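Local coordinates for protein BauA (PDB 6HCP) that probably takes up ferric preacinetobactin, an iron-loaded siderophore, across the outer membrane as a TonB-dependent receptor of Acinetobacter baumannii, at residues S634-N639 and L644-R649. Residues are numbered along the deposited sequence; the frame is centred on the assembly and turned at random.
Sequences SKQYIN and LSVPGR. With C8E ((hydroxyethyloxy)tri(ethyloxy)octane), chain B; EDO (1,2-ethanediol), chain X.
Q636 and V646 form the hydrogen-bonded antiparallel pair near the end of a beta hairpin in the transmembrane barrel of this TonB-dependent receptor. Q636 N reaches V646 O at 3.0 Å, and V646 N returns a bond to Q636 O; toward the turn, I638 N meets L644 O at 2.8 Å. Beyond it, the OD1 of N639 accepts L644 N and also T643 N, tying down the connecting loop.

On one side of the hairpin, the Q636 side chain turns sharply at its second torsion (101°) and carries its amide to R649. There R649 NH1 donates to Q636 OE1 at 2.9 Å, meeting a lone pair within the plane of the amide carbonyl, while the amide stands 80° from the guanidinium with NE2 over its face. NE2 donates an N-H to S634 O, and the two bonds together fix the rotation of the amide. R649 NH2 bonds Y92 OH in the plug domain. Next to this polar cluster, I638 CG1 packs on V646 CG1 at 3.9 Å.

Y637 and S645 occupy the other side, where K635 NZ donates to Y637 OH and to a water that also bonds S645 OG. Beyond the Q636–V646 pair, away from the turn, a detergent oxygen accepts a backbone N-H: G648 N to C8E O18, 3.1 Å, nearly straight at 172°.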
loop_
_atom_site.group_PDB
_atom_site.type_symbol
_atom_site.label_atom_id
_atom_site.label_comp_id
_atom_site.label_asym_id
_atom_site.label_seq_id
_atom_site.Cartn_x
_atom_site.Cartn_y
_atom_site.Cartn_z
ATOM N N SER A 634 13.598 -1.090 -20.569
ATOM C CA SER A 634 13.861 -2.446 -21.007
ATOM C C SER A 634 15.106 -2.992 -20.294
ATOM O O SER A 634 15.659 -2.368 -19.395
ATOM C CB SER A 634 13.998 -2.499 -22.499
ATOM O OG SER A 634 15.013 -1.621 -22.945
ATOM N N LYS A 635 15.520 -4.200 -20.678
ATOM C CA LYS A 635 16.544 -4.923 -19.942
ATOM C C LYS A 635 17.902 -4.216 -20.051
ATOM O O LYS A 635 18.146 -3.456 -20.997
ATOM C CB LYS A 635 16.618 -6.352 -20.472
ATOM C CG LYS A 635 17.137 -6.519 -21.892
ATOM C CD LYS A 635 17.400 -7.997 -22.167
ATOM C CE LYS A 635 18.022 -8.275 -23.510
ATOM N NZ LYS A 635 18.464 -9.687 -23.586
ATOM N N GLN A 636 18.803 -4.542 -19.121
ATOM C CA GLN A 636 20.188 -4.055 -19.169
ATOM C C GLN A 636 21.131 -5.243 -18.989
ATOM O O GLN A 636 20.917 -6.111 -18.139
ATOM C CB GLN A 636 20.454 -3.014 -18.079
ATOM C CG GLN A 636 19.318 -2.010 -17.882
ATOM C CD GLN A 636 18.457 -2.326 -16.684
ATOM O OE1 GLN A 636 18.947 -2.365 -15.568
ATOM N NE2 GLN A 636 17.181 -2.595 -16.926
ATOM N N TYR A 637 22.241 -5.218 -19.729
ATOM C CA TYR A 637 23.284 -6.181 -19.554
ATOM C C TYR A 637 24.139 -5.812 -18.356
ATOM O O TYR A 637 24.465 -4.629 -18.110
ATOM C CB TYR A 637 24.122 -6.323 -20.828
ATOM C CG TYR A 637 23.390 -7.058 -21.910
ATOM C CD1 TYR A 637 23.186 -8.426 -21.810
ATOM C CD2 TYR A 637 22.728 -6.376 -22.916
ATOM C CE1 TYR A 637 22.437 -9.108 -22.750
ATOM C CE2 TYR A 637 21.961 -7.046 -23.856
ATOM C CZ TYR A 637 21.867 -8.423 -23.802
ATOM O OH TYR A 637 21.077 -9.095 -24.689
ATOM N N ILE A 638 24.616 -6.854 -17.675
ATOM C CA ILE A 638 25.410 -6.693 -16.468
ATOM C C ILE A 638 26.901 -6.894 -16.778
ATOM O O ILE A 638 27.763 -6.360 -16.069
ATOM C CB ILE A 638 24.872 -7.634 -15.366
ATOM C CG1 ILE A 638 23.450 -7.209 -14.979
ATOM C CG2 ILE A 638 25.790 -7.683 -14.148
ATOM C CD1 ILE A 638 23.311 -5.736 -14.604
ATOM N N ASN A 639 27.205 -7.635 -17.849
ATOM C CA ASN A 639 28.617 -7.802 -18.274
ATOM C C ASN A 639 28.738 -7.602 -19.783
ATOM O O ASN A 639 27.767 -7.643 -20.510
ATOM C CB ASN A 639 29.212 -9.151 -17.862
ATOM C CG ASN A 639 28.494 -10.363 -18.434
ATOM O OD1 ASN A 639 27.683 -10.265 -19.353
ATOM N ND2 ASN A 639 28.772 -11.523 -17.860
ATOM N N LEU A 644 25.079 -12.056 -18.770
ATOM C CA LEU A 644 24.264 -11.740 -17.603
ATOM C C LEU A 644 23.484 -10.467 -17.904
ATOM O O LEU A 644 24.048 -9.514 -18.426
ATOM C CB LEU A 644 25.121 -11.530 -16.363
ATOM C CG LEU A 644 25.847 -12.746 -15.789
ATOM C CD1 LEU A 644 26.768 -12.315 -14.660
ATOM C CD2 LEU A 644 24.865 -13.792 -15.305
ATOM N N SER A 645 22.199 -10.473 -17.527
ATOM C CA SER A 645 21.330 -9.317 -17.703
ATOM C C SER A 645 20.291 -9.272 -16.577
ATOM O O SER A 645 20.093 -10.251 -15.869
ATOM C CB SER A 645 20.661 -9.352 -19.034
ATOM O OG SER A 645 19.794 -10.462 -19.123
ATOM N N VAL A 646 19.670 -8.096 -16.436
ATOM C CA VAL A 646 18.515 -7.915 -15.586
ATOM C C VAL A 646 17.388 -7.377 -16.443
ATOM O O VAL A 646 17.603 -6.647 -17.402
ATOM C CB VAL A 646 18.805 -6.977 -14.407
ATOM C CG1 VAL A 646 19.834 -7.572 -13.488
ATOM C CG2 VAL A 646 19.231 -5.589 -14.877
ATOM N N PRO A 647 16.132 -7.707 -16.093
ATOM C CA PRO A 647 14.997 -7.331 -16.920
ATOM C C PRO A 647 14.695 -5.827 -16.809
ATOM O O PRO A 647 15.119 -5.162 -15.860
ATOM C CB PRO A 647 13.829 -8.168 -16.357
ATOM C CG PRO A 647 14.264 -8.540 -14.973
ATOM C CD PRO A 647 15.777 -8.674 -15.038
ATOM N N GLY A 648 13.860 -5.353 -17.721
ATOM C CA GLY A 648 13.252 -4.039 -17.570
ATOM C C GLY A 648 12.402 -3.966 -16.309
ATOM O O GLY A 648 12.122 -4.974 -15.662
ATOM N N ARG A 649 12.058 -2.748 -15.905
ATOM C CA ARG A 649 11.049 -2.549 -14.872
ATOM C C ARG A 649 10.286 -1.261 -15.173
ATOM O O ARG A 649 10.745 -0.388 -15.930
ATOM C CB ARG A 649 11.659 -2.570 -13.467
ATOM C CG ARG A 649 12.168 -1.238 -12.945
ATOM C CD ARG A 649 13.502 -0.782 -13.520
ATOM N NE ARG A 649 14.526 -1.816 -13.471
ATOM C CZ ARG A 649 15.804 -1.639 -13.822
ATOM N NH1 ARG A 649 16.600 -2.702 -13.875
ATOM N NH2 ARG A 649 16.267 -0.408 -14.068
HETATM C C1 C8E B . 11.169 8.202 -31.058
HETATM C C2 C8E B . 10.404 6.963 -30.671
HETATM C C3 C8E B . 11.185 6.091 -29.692
HETATM C C4 C8E B . 10.337 4.887 -29.282
HETATM C C5 C8E B . 10.983 4.064 -28.173
HETATM C C6 C8E B . 9.949 3.242 -27.407
HETATM C C7 C8E B . 10.544 2.672 -26.125
HETATM C C8 C8E B . 9.481 2.249 -25.097
HETATM O O9 C8E B . 9.913 1.133 -24.327
HETATM C C10 C8E B . 9.660 1.157 -22.915
HETATM C C11 C8E B . 10.212 -0.078 -22.222
HETATM O O12 C8E B . 9.250 -1.117 -22.023
HETATM C C13 C8E B . 9.639 -2.364 -22.673
HETATM C C14 C8E B . 9.975 -3.506 -21.685
HETATM O O15 C8E B . 11.027 -4.436 -22.094
HETATM C C16 C8E B . 11.550 -5.249 -20.990
HETATM C C17 C8E B . 12.747 -6.198 -21.318
HETATM O O18 C8E B . 12.920 -7.077 -20.158
HETATM C C1 EDO X . 20.237 -13.405 -17.330
HETATM O O1 EDO X . 21.367 -13.193 -16.480
HETATM C C2 EDO X . 20.655 -14.112 -18.606
HETATM O O2 EDO X . 21.747 -14.994 -18.305
HETATM O O HOH W 1 19.739 -11.432 -21.734
#